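Local coordinates for vestitone reductase (Medicago sativa, PDB 2P4H), which catalyses the NADPH-dependent, stereospecific reduction of (3R)-vestitone to an isoflavanol, the penultimate step in biosynthesis of the phytoalexin medicarpin, at residues G14-K19 / D229-H234; L22-S27 / A233-L238; V208-K213 / Q261-K266; P255-S260 / K279-A284. All coordinates share one frame; numbering follows the deposited sequence.

Interaction 1. Residues G14-K19 / D229-H234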
loop_
_atom_site.group_PDB
_atom_site.type_symbol
_atom_site.label_atom_id
_atom_site.label_comp_id
_atom_site.label_asym_id
_atom_site.label_seq_id
_atom_site.Cartn_x
_atom_site.Cartn_y
_atom_site.Cartn_z
ATOM N N GLY A 14 0.779 -4.113 6.170
ATOM C CA GLY A 14 0.091 -4.282 7.434
ATOM C C GLY A 14 1.020 -4.396 8.626
ATOM O O GLY A 14 0.801 -3.745 9.652
ATOM N N SER A 15 2.059 -5.217 8.505
ATOM C CA SER A 15 2.983 -5.387 9.617
ATOM C C SER A 15 3.759 -4.107 9.906
ATOM O O SER A 15 4.027 -3.795 11.066
ATOM C CB SER A 15 3.941 -6.562 9.364
ATOM O OG SER A 15 4.732 -6.380 8.205
ATOM N N TRP A 16 4.114 -3.352 8.869
ATOM C CA TRP A 16 4.843 -2.114 9.108
ATOM C C TRP A 16 3.935 -1.111 9.810
ATOM O O TRP A 16 4.369 -0.380 10.701
ATOM C CB TRP A 16 5.376 -1.508 7.805
ATOM C CG TRP A 16 6.329 -0.395 8.102
ATOM C CD1 TRP A 16 6.042 0.938 8.187
ATOM C CD2 TRP A 16 7.695 -0.538 8.506
ATOM N NE1 TRP A 16 7.147 1.634 8.627
ATOM C CE2 TRP A 16 8.174 0.748 8.831
ATOM C CE3 TRP A 16 8.560 -1.636 8.631
ATOM C CZ2 TRP A 16 9.484 0.970 9.274
ATOM C CZ3 TRP A 16 9.858 -1.417 9.073
ATOM C CH2 TRP A 16 10.308 -0.125 9.388
ATOM N N ILE A 17 2.668 -1.079 9.410
ATOM C CA ILE A 17 1.711 -0.174 10.029
ATOM C C ILE A 17 1.501 -0.544 11.503
ATOM O O ILE A 17 1.356 0.340 12.348
ATOM C CB ILE A 17 0.372 -0.181 9.251
ATOM C CG1 ILE A 17 0.546 0.621 7.956
ATOM C CG2 ILE A 17 -0.752 0.404 10.102
ATOM C CD1 ILE A 17 -0.693 0.680 7.078
ATOM N N ILE A 18 1.495 -1.839 11.816
ATOM C CA ILE A 18 1.334 -2.262 13.207
ATOM C C ILE A 18 2.539 -1.764 14.008
ATOM O O ILE A 18 2.393 -1.234 15.110
ATOM C CB ILE A 18 1.229 -3.800 13.318
ATOM C CG1 ILE A 18 -0.127 -4.258 12.769
ATOM C CG2 ILE A 18 1.410 -4.244 14.771
ATOM C CD1 ILE A 18 -0.330 -5.751 12.776
ATOM N N LYS A 19 3.729 -1.932 13.439
ATOM C CA LYS A 19 4.963 -1.479 14.076
ATOM C C LYS A 19 4.855 0.019 14.373
ATOM O O LYS A 19 5.122 0.472 15.490
ATOM C CB LYS A 19 6.144 -1.745 13.135
ATOM C CG LYS A 19 7.475 -1.167 13.580
ATOM C CD LYS A 19 8.551 -1.483 12.549
ATOM C CE LYS A 19 9.897 -0.864 12.906
ATOM N NZ LYS A 19 9.871 0.621 12.863
ATOM N N ASP A 229 6.301 6.487 5.256
ATOM C CA ASP A 229 5.478 7.658 4.993
ATOM C C ASP A 229 4.037 7.181 4.796
ATOM O O ASP A 229 3.095 7.910 5.102
ATOM C CB ASP A 229 5.964 8.440 3.768
ATOM C CG ASP A 229 6.974 9.520 4.133
ATOM O OD1 ASP A 229 6.826 10.124 5.219
ATOM O OD2 ASP A 229 7.899 9.781 3.338
ATOM N N VAL A 230 3.856 5.956 4.300
ATOM C CA VAL A 230 2.501 5.437 4.135
ATOM C C VAL A 230 1.891 5.238 5.524
ATOM O O VAL A 230 0.724 5.561 5.746
ATOM C CB VAL A 230 2.479 4.091 3.374
ATOM C CG1 VAL A 230 1.051 3.553 3.323
ATOM C CG2 VAL A 230 3.000 4.285 1.959
ATOM N N ALA A 231 2.681 4.713 6.460
ATOM C CA ALA A 231 2.192 4.508 7.820
ATOM C C ALA A 231 1.881 5.872 8.437
ATOM O O ALA A 231 0.855 6.049 9.090
ATOM C CB ALA A 231 3.237 3.769 8.658
ATOM N N ARG A 232 2.770 6.838 8.220
ATOM C CA ARG A 232 2.560 8.182 8.750
ATOM C C ARG A 232 1.291 8.809 8.166
ATOM O O ARG A 232 0.556 9.494 8.874
ATOM C CB ARG A 232 3.772 9.071 8.454
ATOM C CG ARG A 232 5.013 8.709 9.266
ATOM C CD ARG A 232 6.213 9.611 8.962
ATOM N NE ARG A 232 5.956 11.008 9.303
ATOM C CZ ARG A 232 5.592 11.944 8.431
ATOM N NH1 ARG A 232 5.450 11.647 7.149
ATOM N NH2 ARG A 232 5.343 13.179 8.849
ATOM N N ALA A 233 1.032 8.565 6.882
ATOM C CA ALA A 233 -0.160 9.111 6.233
ATOM C C ALA A 233 -1.428 8.533 6.855
ATOM O O ALA A 233 -2.420 9.243 7.012
ATOM C CB ALA A 233 -0.127 8.821 4.739
ATOM N N HIS A 234 -1.402 7.247 7.199
ATOM C CA HIS A 234 -2.553 6.605 7.830
ATOM C C HIS A 234 -2.862 7.285 9.159
ATOM O O HIS A 234 -4.008 7.631 9.441
ATOM C CB HIS A 234 -2.277 5.115 8.088
ATOM C CG HIS A 234 -2.483 4.237 6.891
ATOM N ND1 HIS A 234 -3.577 3.409 6.749
ATOM C CD2 HIS A 234 -1.722 4.046 5.789
ATOM C CE1 HIS A 234 -3.478 2.745 5.610
ATOM N NE2 HIS A 234 -2.361 3.113 5.009
#
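Ile17 places its CD1 methyl over the centre of the His234 ring. This is a CH-pi contact in a Rossmann fold, between the helix after the glycine-rich turn and helix 227-239. CD1 lies 3.6 Å from the centroid of the imidazole, 11° off the ring normal. The two side chains cross at about a right angle. Ala231 sits beside this pair. Its CB is 4.2 Å from Ile17 CG1. On its other contact the same CB meets the Trp16 indole at the edge, near the ring plane, 4.0 Å from CD1. The indole gets there with CG anti to the backbone N (chi1 -169°).

Segments 14-19 and 229-234, of helices 12-23 and 227-239, cross at -62°, with their axes 9.3 Å apart. Ile17 and Ala231 mark the closest backbone approach. All four touching residues are buried, and no hydrogen bond joins the two segments.

The next shell packs round the rings. Phe79 packs edge-to-face with His234. Asp228 OD1 accepts a hydrogen bond from Trp16 NE1. Gly14, at the start of the segment, belongs to the predicted NADP(+) site. The aliphatic part of Lys19 covers one indole face near its rim, with CD 3.7 Å above the plane.

Interaction 2. Residues L22-S27 / A233-L238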
loop_
_atom_site.group_PDB
_atom_site.type_symbol
_atom_site.label_atom_id
_atom_site.label_comp_id
_atom_site.label_asym_id
_atom_site.label_seq_id
_atom_site.Cartn_x
_atom_site.Cartn_y
_atom_site.Cartn_z
ATOM N N LEU A 22 2.227 0.998 17.140
ATOM C CA LEU A 22 2.725 0.711 18.476
ATOM C C LEU A 22 3.767 1.741 18.902
ATOM O O LEU A 22 3.787 2.170 20.058
ATOM C CB LEU A 22 3.309 -0.704 18.524
ATOM C CG LEU A 22 2.294 -1.845 18.376
ATOM C CD1 LEU A 22 3.027 -3.169 18.270
ATOM C CD2 LEU A 22 1.342 -1.857 19.567
ATOM N N GLU A 23 4.623 2.152 17.972
ATOM C CA GLU A 23 5.654 3.141 18.276
ATOM C C GLU A 23 5.037 4.495 18.596
ATOM O O GLU A 23 5.601 5.276 19.364
ATOM C CB GLU A 23 6.608 3.313 17.091
ATOM C CG GLU A 23 7.280 2.040 16.624
ATOM C CD GLU A 23 8.173 2.268 15.420
ATOM O OE1 GLU A 23 7.805 3.093 14.558
ATOM O OE2 GLU A 23 9.231 1.614 15.333
ATOM N N ASN A 24 3.876 4.767 18.007
ATOM C CA ASN A 24 3.199 6.041 18.202
ATOM C C ASN A 24 2.169 6.099 19.326
ATOM O O ASN A 24 1.369 7.033 19.390
ATOM C CB ASN A 24 2.574 6.494 16.881
ATOM C CG ASN A 24 3.607 7.059 15.919
ATOM O OD1 ASN A 24 4.150 8.141 16.144
ATOM N ND2 ASN A 24 3.894 6.323 14.853
ATOM N N GLY A 25 2.186 5.102 20.205
ATOM C CA GLY A 25 1.276 5.104 21.337
ATOM C C GLY A 25 -0.098 4.479 21.194
ATOM O O GLY A 25 -0.915 4.587 22.107
ATOM N N TYR A 26 -0.374 3.836 20.066
ATOM C CA TYR A 26 -1.673 3.204 19.875
ATOM C C TYR A 26 -1.651 1.735 20.275
ATOM O O TYR A 26 -0.587 1.123 20.381
ATOM C CB TYR A 26 -2.108 3.264 18.407
ATOM C CG TYR A 26 -2.479 4.628 17.883
ATOM C CD1 TYR A 26 -1.505 5.516 17.424
ATOM C CD2 TYR A 26 -3.815 5.022 17.818
ATOM C CE1 TYR A 26 -1.858 6.762 16.907
ATOM C CE2 TYR A 26 -4.176 6.261 17.307
ATOM C CZ TYR A 26 -3.195 7.125 16.852
ATOM O OH TYR A 26 -3.563 8.345 16.333
ATOM N N SER A 27 -2.838 1.182 20.511
ATOM C CA SER A 27 -2.972 -0.235 20.806
ATOM C C SER A 27 -3.466 -0.788 19.469
ATOM O O SER A 27 -4.040 -0.043 18.666
ATOM C CB SER A 27 -3.984 -0.483 21.932
ATOM O OG SER A 27 -5.227 0.148 21.690
ATOM N N ALA A 233 1.032 8.565 6.882
ATOM C CA ALA A 233 -0.160 9.111 6.233
ATOM C C ALA A 233 -1.428 8.533 6.855
ATOM O O ALA A 233 -2.420 9.243 7.012
ATOM C CB ALA A 233 -0.127 8.821 4.739
ATOM N N HIS A 234 -1.402 7.247 7.199
ATOM C CA HIS A 234 -2.553 6.605 7.830
ATOM C C HIS A 234 -2.862 7.285 9.159
ATOM O O HIS A 234 -4.008 7.631 9.441
ATOM C CB HIS A 234 -2.277 5.115 8.088
ATOM C CG HIS A 234 -2.483 4.237 6.891
ATOM N ND1 HIS A 234 -3.577 3.409 6.749
ATOM C CD2 HIS A 234 -1.722 4.046 5.789
ATOM C CE1 HIS A 234 -3.478 2.745 5.610
ATOM N NE2 HIS A 234 -2.361 3.113 5.009
ATOM N N ILE A 235 -1.833 7.477 9.976
ATOM C CA ILE A 235 -2.019 8.107 11.274
ATOM C C ILE A 235 -2.479 9.556 11.116
ATOM O O ILE A 235 -3.359 10.018 11.841
ATOM C CB ILE A 235 -0.716 8.033 12.100
ATOM C CG1 ILE A 235 -0.402 6.567 12.421
ATOM C CG2 ILE A 235 -0.859 8.840 13.388
ATOM C CD1 ILE A 235 0.918 6.353 13.145
ATOM N N TYR A 236 -1.900 10.265 10.153
ATOM C CA TYR A 236 -2.276 11.653 9.911
ATOM C C TYR A 236 -3.758 11.782 9.556
ATOM O O TYR A 236 -4.476 12.616 10.114
ATOM C CB TYR A 236 -1.436 12.246 8.775
ATOM C CG TYR A 236 -1.749 13.701 8.512
ATOM C CD1 TYR A 236 -1.152 14.709 9.269
ATOM C CD2 TYR A 236 -2.691 14.066 7.552
ATOM C CE1 TYR A 236 -1.489 16.044 9.080
ATOM C CE2 TYR A 236 -3.041 15.400 7.355
ATOM C CZ TYR A 236 -2.435 16.383 8.122
ATOM O OH TYR A 236 -2.772 17.702 7.925
ATOM N N LEU A 237 -4.219 10.955 8.624
ATOM C CA LEU A 237 -5.610 11.006 8.193
ATOM C C LEU A 237 -6.579 10.529 9.272
ATOM O O LEU A 237 -7.757 10.886 9.258
ATOM C CB LEU A 237 -5.778 10.203 6.902
ATOM C CG LEU A 237 -5.018 10.841 5.731
ATOM C CD1 LEU A 237 -4.974 9.887 4.548
ATOM C CD2 LEU A 237 -5.684 12.158 5.348
ATOM N N LEU A 238 -6.088 9.725 10.205
ATOM C CA LEU A 238 -6.924 9.254 11.301
ATOM C C LEU A 238 -7.077 10.367 12.340
ATOM O O LEU A 238 -8.157 10.556 12.901
ATOM C CB LEU A 238 -6.290 8.033 11.976
ATOM C CG LEU A 238 -6.888 7.625 13.329
ATOM C CD1 LEU A 238 -8.315 7.132 13.144
ATOM C CD2 LEU A 238 -6.028 6.541 13.959
#
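Tyr26 and Leu238 come from opposite directions and meet where a Schellman motif ends helix 12-23 of the Rossmann fold. In this motif Tyr26 N points back to Leu21 O and Gly25 N to Leu22 O, the latter a weak bond. Gly25 takes a positive phi (89°) and turns the chain toward strand 27-31. That turn brings the Tyr26 ring onto helix 227-239.

The more buried part of the contact is built from Tyr26 and Leu238. Leu238 CD2 is 3.8 Å from Tyr26 CE2, approaching the ring obliquely. Ile235 joins them through its CG2 branch. Its CG2 lies 4.2 Å from Tyr26 CE1, and the two side chains slide past each other in opposite directions. The phenol OH lies against both methyls and is hydrogen-bonded to Glu239 OE2, so the ring is held at its far end too.

The outer side is more open and more polar. Asn24, the first residue past the helix, is partly exposed, as is Ile235. No hydrogen bond crosses between the segments here. The amide lies against an apolar methyl, and its nitrogen finds its partner in the preceding turn, at Ser20 O. With Ile235 CG1 beside its own backbone N (chi1 -65°), the tip of that branch extends to the amide. Asn24 ND2 comes to 3.4 Å from Ile235 CD1.

Interaction 3. Residues V208-K213 / Q261-K266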
loop_
_atom_site.group_PDB
_atom_site.type_symbol
_atom_site.label_atom_id
_atom_site.label_comp_id
_atom_site.label_asym_id
_atom_site.label_seq_id
_atom_site.Cartn_x
_atom_site.Cartn_y
_atom_site.Cartn_z
ATOM N N VAL A 208 15.406 -3.868 -8.940
ATOM C CA VAL A 208 15.814 -4.639 -10.104
ATOM C C VAL A 208 17.251 -4.355 -10.561
ATOM O O VAL A 208 17.950 -5.266 -11.011
ATOM C CB VAL A 208 14.824 -4.415 -11.282
ATOM C CG1 VAL A 208 14.813 -2.952 -11.699
ATOM C CG2 VAL A 208 15.191 -5.314 -12.451
ATOM N N LEU A 209 17.708 -3.112 -10.436
ATOM C CA LEU A 209 19.066 -2.788 -10.871
ATOM C C LEU A 209 20.167 -3.365 -9.977
ATOM O O LEU A 209 21.305 -3.517 -10.422
ATOM C CB LEU A 209 19.246 -1.270 -11.009
ATOM C CG LEU A 209 18.431 -0.569 -12.103
ATOM C CD1 LEU A 209 18.856 0.894 -12.167
ATOM C CD2 LEU A 209 18.649 -1.243 -13.455
ATOM N N VAL A 210 19.842 -3.689 -8.729
ATOM C CA VAL A 210 20.846 -4.260 -7.831
ATOM C C VAL A 210 20.574 -5.716 -7.464
ATOM O O VAL A 210 21.480 -6.423 -7.021
ATOM C CB VAL A 210 20.974 -3.454 -6.518
ATOM C CG1 VAL A 210 21.447 -2.040 -6.820
ATOM C CG2 VAL A 210 19.650 -3.435 -5.785
ATOM N N LEU A 211 19.333 -6.159 -7.653
ATOM C CA LEU A 211 18.924 -7.528 -7.330
ATOM C C LEU A 211 18.685 -8.398 -8.555
ATOM O O LEU A 211 18.870 -9.617 -8.507
ATOM C CB LEU A 211 17.636 -7.518 -6.498
ATOM C CG LEU A 211 17.714 -7.186 -5.009
ATOM C CD1 LEU A 211 16.314 -7.028 -4.438
ATOM C CD2 LEU A 211 18.456 -8.298 -4.296
ATOM N N GLY A 212 18.261 -7.776 -9.648
ATOM C CA GLY A 212 17.984 -8.534 -10.852
ATOM C C GLY A 212 18.917 -8.264 -12.012
ATOM O O GLY A 212 19.935 -7.587 -11.870
ATOM N N LYS A 213 18.561 -8.809 -13.169
ATOM C CA LYS A 213 19.352 -8.635 -14.375
ATOM C C LYS A 213 18.555 -7.841 -15.400
ATOM O O LYS A 213 17.362 -7.595 -15.216
ATOM C CB LYS A 213 19.739 -9.998 -14.951
ATOM C CG LYS A 213 20.635 -10.814 -14.033
ATOM C CD LYS A 213 20.924 -12.190 -14.607
ATOM C CE LYS A 213 19.655 -13.019 -14.723
ATOM N NZ LYS A 213 19.935 -14.383 -15.247
ATOM N N GLN A 261 21.591 6.383 -11.977
ATOM C CA GLN A 261 22.549 7.385 -11.526
ATOM C C GLN A 261 22.631 7.445 -10.006
ATOM O O GLN A 261 23.722 7.512 -9.441
ATOM C CB GLN A 261 22.197 8.761 -12.099
ATOM C CG GLN A 261 22.304 8.807 -13.616
ATOM C CD GLN A 261 22.138 10.202 -14.183
ATOM O OE1 GLN A 261 21.268 10.957 -13.755
ATOM N NE2 GLN A 261 22.963 10.542 -15.166
ATOM N N LEU A 262 21.484 7.402 -9.339
ATOM C CA LEU A 262 21.463 7.455 -7.884
ATOM C C LEU A 262 22.150 6.240 -7.271
ATOM O O LEU A 262 23.052 6.376 -6.444
ATOM C CB LEU A 262 20.014 7.539 -7.379
ATOM C CG LEU A 262 19.760 7.610 -5.864
ATOM C CD1 LEU A 262 18.315 8.011 -5.628
ATOM C CD2 LEU A 262 20.047 6.276 -5.194
ATOM N N LEU A 263 21.727 5.049 -7.678
ATOM C CA LEU A 263 22.296 3.828 -7.127
ATOM C C LEU A 263 23.768 3.606 -7.470
ATOM O O LEU A 263 24.525 3.080 -6.650
ATOM C CB LEU A 263 21.457 2.623 -7.566
ATOM C CG LEU A 263 19.988 2.685 -7.130
ATOM C CD1 LEU A 263 19.241 1.479 -7.674
ATOM C CD2 LEU A 263 19.898 2.731 -5.609
ATOM N N SER A 264 24.184 4.009 -8.667
ATOM C CA SER A 264 25.576 3.830 -9.064
ATOM C C SER A 264 26.507 4.667 -8.194
ATOM O O SER A 264 27.596 4.226 -7.829
ATOM C CB SER A 264 25.774 4.216 -10.532
ATOM O OG SER A 264 25.064 3.341 -11.391
ATOM N N ALA A 265 26.068 5.873 -7.858
ATOM C CA ALA A 265 26.873 6.767 -7.039
ATOM C C ALA A 265 26.901 6.365 -5.568
ATOM O O ALA A 265 27.950 6.412 -4.923
ATOM C CB ALA A 265 26.358 8.199 -7.178
ATOM N N LYS A 266 25.757 5.948 -5.038
ATOM C CA LYS A 266 25.677 5.582 -3.629
ATOM C C LYS A 266 26.109 4.158 -3.287
ATOM O O LYS A 266 26.535 3.901 -2.162
ATOM C CB LYS A 266 24.255 5.825 -3.108
ATOM C CG LYS A 266 23.759 7.256 -3.284
ATOM C CD LYS A 266 24.708 8.271 -2.659
ATOM C CE LYS A 266 24.221 9.696 -2.893
ATOM N NZ LYS A 266 25.184 10.714 -2.382
#
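Val210 and Leu209 both pack on one methyl of Leu263. The contact across the segments is purely apolar. Leu263 CD1 lies 4.2 Å from Val210 CG1. The same methyl is 4.3 Å from Leu209 CB, so it rests against two neighbouring side chains of the short helix 208-211. Leu263 reaches them by an extended chain: CD1 is anti to CA (chi2 177°), which carries the methyl well away from helix 256-266. This spans the gap between the backbones, Val210 CA being 8.2 Å from Leu263 CA. The buried area is small, 98 Å² for both sides together.

Hydrogen bonds act within each segment and not between them. Gly212 N bonds to Val208 O at 2.9 Å as the short helix ends. In the longer helix Lys266 N bonds to Leu262 O at 3.1 Å. Ser264 OG turns back on its own helix, to Ser260 O.

More apolar neighbours surround the contact. Leu263 also touches Phe309 and Ile313 of helix 305-319, and Ile272 of the following loop. Leu209 continues along helix 256-266 to Ile256 and Met259. Three helices thus share one apolar layer, far from the predicted NADP(+) site. The arrangement is consistent with the smaller, largely C-terminal region of extended short-chain dehydrogenases, which in this family usually serves substrate binding.

Interaction 4. Residues P255-S260 / K279-A284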
loop_
_atom_site.group_PDB
_atom_site.type_symbol
_atom_site.label_atom_id
_atom_site.label_comp_id
_atom_site.label_asym_id
_atom_site.label_seq_id
_atom_site.Cartn_x
_atom_site.Cartn_y
_atom_site.Cartn_z
ATOM N N PRO A 255 12.446 7.724 -13.118
ATOM C CA PRO A 255 12.817 7.043 -14.361
ATOM C C PRO A 255 13.943 6.071 -14.016
ATOM O O PRO A 255 14.764 6.354 -13.141
ATOM C CB PRO A 255 13.307 8.183 -15.249
ATOM C CG PRO A 255 12.514 9.362 -14.764
ATOM C CD PRO A 255 12.564 9.187 -13.261
ATOM N N ILE A 256 13.998 4.936 -14.699
ATOM C CA ILE A 256 15.035 3.957 -14.409
ATOM C C ILE A 256 16.443 4.530 -14.640
ATOM O O ILE A 256 17.407 4.101 -14.004
ATOM C CB ILE A 256 14.800 2.660 -15.238
ATOM C CG1 ILE A 256 15.640 1.516 -14.671
ATOM C CG2 ILE A 256 15.099 2.905 -16.706
ATOM C CD1 ILE A 256 15.202 0.148 -15.171
ATOM N N GLU A 257 16.554 5.510 -15.534
ATOM C CA GLU A 257 17.841 6.143 -15.812
ATOM C C GLU A 257 18.312 6.948 -14.601
ATOM O O GLU A 257 19.500 6.948 -14.264
ATOM C CB GLU A 257 17.737 7.062 -17.035
ATOM C CG GLU A 257 17.416 6.345 -18.348
ATOM C CD GLU A 257 15.928 6.097 -18.568
ATOM O OE1 GLU A 257 15.578 5.534 -19.627
ATOM O OE2 GLU A 257 15.102 6.461 -17.701
ATOM N N GLU A 258 17.387 7.645 -13.948
ATOM C CA GLU A 258 17.742 8.425 -12.767
ATOM C C GLU A 258 18.026 7.461 -11.622
ATOM O O GLU A 258 18.877 7.716 -10.767
ATOM C CB GLU A 258 16.611 9.396 -12.414
ATOM C CG GLU A 258 16.394 10.443 -13.499
ATOM C CD GLU A 258 15.345 11.478 -13.143
ATOM O OE1 GLU A 258 14.991 12.282 -14.032
ATOM O OE2 GLU A 258 14.883 11.497 -11.984
ATOM N N MET A 259 17.312 6.341 -11.619
ATOM C CA MET A 259 17.501 5.302 -10.620
ATOM C C MET A 259 18.954 4.806 -10.732
ATOM O O MET A 259 19.658 4.659 -9.732
ATOM C CB MET A 259 16.514 4.171 -10.911
ATOM C CG MET A 259 16.561 2.984 -9.984
ATOM S SD MET A 259 15.371 1.739 -10.553
ATOM C CE MET A 259 13.987 2.029 -9.465
ATOM N N SER A 260 19.397 4.562 -11.961
ATOM C CA SER A 260 20.758 4.102 -12.208
ATOM C C SER A 260 21.798 5.101 -11.698
ATOM O O SER A 260 22.785 4.717 -11.068
ATOM C CB SER A 260 20.973 3.875 -13.702
ATOM O OG SER A 260 22.345 3.637 -13.978
ATOM N N LYS A 279 20.167 2.904 -22.578
ATOM C CA LYS A 279 19.684 3.666 -23.728
ATOM C C LYS A 279 18.683 2.879 -24.561
ATOM O O LYS A 279 18.898 1.710 -24.866
ATOM C CB LYS A 279 20.856 4.104 -24.610
ATOM C CG LYS A 279 21.552 5.363 -24.120
ATOM C CD LYS A 279 22.696 5.760 -25.038
ATOM C CE LYS A 279 23.236 7.136 -24.673
ATOM N NZ LYS A 279 23.611 7.217 -23.239
ATOM N N GLU A 280 17.587 3.535 -24.928
ATOM C CA GLU A 280 16.539 2.909 -25.728
ATOM C C GLU A 280 15.911 1.712 -25.022
ATOM O O GLU A 280 15.283 0.868 -25.662
ATOM C CB GLU A 280 17.093 2.464 -27.085
ATOM C CG GLU A 280 17.600 3.595 -27.962
ATOM C CD GLU A 280 18.051 3.110 -29.326
ATOM O OE1 GLU A 280 17.218 2.533 -30.057
ATOM O OE2 GLU A 280 19.237 3.304 -29.669
ATOM N N ILE A 281 16.080 1.637 -23.705
ATOM C CA ILE A 281 15.512 0.539 -22.932
ATOM C C ILE A 281 13.996 0.550 -23.099
ATOM O O ILE A 281 13.357 1.595 -22.972
ATOM C CB ILE A 281 15.864 0.665 -21.423
ATOM C CG1 ILE A 281 15.372 -0.569 -20.662
ATOM C CG2 ILE A 281 15.251 1.934 -20.843
ATOM C CD1 ILE A 281 16.125 -1.840 -21.001
ATOM N N LYS A 282 13.426 -0.612 -23.394
ATOM C CA LYS A 282 11.986 -0.726 -23.582
ATOM C C LYS A 282 11.306 -1.126 -22.282
ATOM O O LYS A 282 11.822 -1.951 -21.527
ATOM C CB LYS A 282 11.675 -1.759 -24.667
ATOM C CG LYS A 282 12.236 -1.412 -26.039
ATOM C CD LYS A 282 11.639 -0.118 -26.572
ATOM C CE LYS A 282 12.128 0.176 -27.982
ATOM N NZ LYS A 282 13.609 0.300 -28.044
ATOM N N GLY A 283 10.146 -0.534 -22.020
ATOM C CA GLY A 283 9.426 -0.855 -20.806
ATOM C C GLY A 283 8.228 0.036 -20.562
ATOM O O GLY A 283 7.896 0.897 -21.381
ATOM N N ALA A 284 7.581 -0.174 -19.423
ATOM C CA ALA A 284 6.407 0.595 -19.048
ATOM C C ALA A 284 6.789 1.837 -18.249
ATOM O O ALA A 284 7.386 1.738 -17.180
ATOM C CB ALA A 284 5.461 -0.278 -18.232
#
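Ile281 directs its CG2 methyl at two successive residues of helix 256-266. Toward Ile256 the meeting is methyl to methyl, CG2 to CG2, at 4.3 Å. Toward Glu257 the same Ile281 CG2 lies 3.8 Å from OE1, with the two side chains running at a slant to each other. The first torsion of Ile281 explains its double use. CG1 is anti to the backbone N (chi1 -174°), which leaves CG2 between the backbone N and the carbonyl carbon.

Glu257 is not extended. Its chain bends at chi2 (84°), and this folds the carboxylate back beside Ile281. The charge of the carboxylate is met by Arg285, whose NH2 forms a salt bridge with OE1. One oxygen therefore has an ionic partner and an apolar neighbour.

The loop has a bond of its own: Lys282 NZ donates to Glu280 O at 3.0 Å, with the donor tilted 15° from the carbonyl plane. The helix starts after Pro255 at the N-cap position, and Met259 N bonds to Pro255 O.

Ile256 and Ile281 both also touch Thr220. The contact thus joins the first turn of the helix after strand 252-255 to the loop entering strand 284-285, beside the mixed sheet in which strand 219-226 pairs with both strands.

From the N terminus, interactions 1 and 2 begin on helix 12-23 and its end. Both close on helix 227-239, more than 200 residues later, and share Ala233 and His234. Together they pair two helices of the Rossmann domain. Interaction 3 opens at 208-213, before those two have closed, so it crosses both. It closes a loop of 47 residues and joins helix 208-211 to helix 256-266. Interaction 4 is in series with interactions 1 and 2 but crosses interaction 3. It closes a loop of 18 residues and joins the start of helix 256-266 to the loop before strand 284-285. Interactions 3 and 4 touch through Leu209. Interactions 2 and 4 lie on opposite sides of the chain's centre.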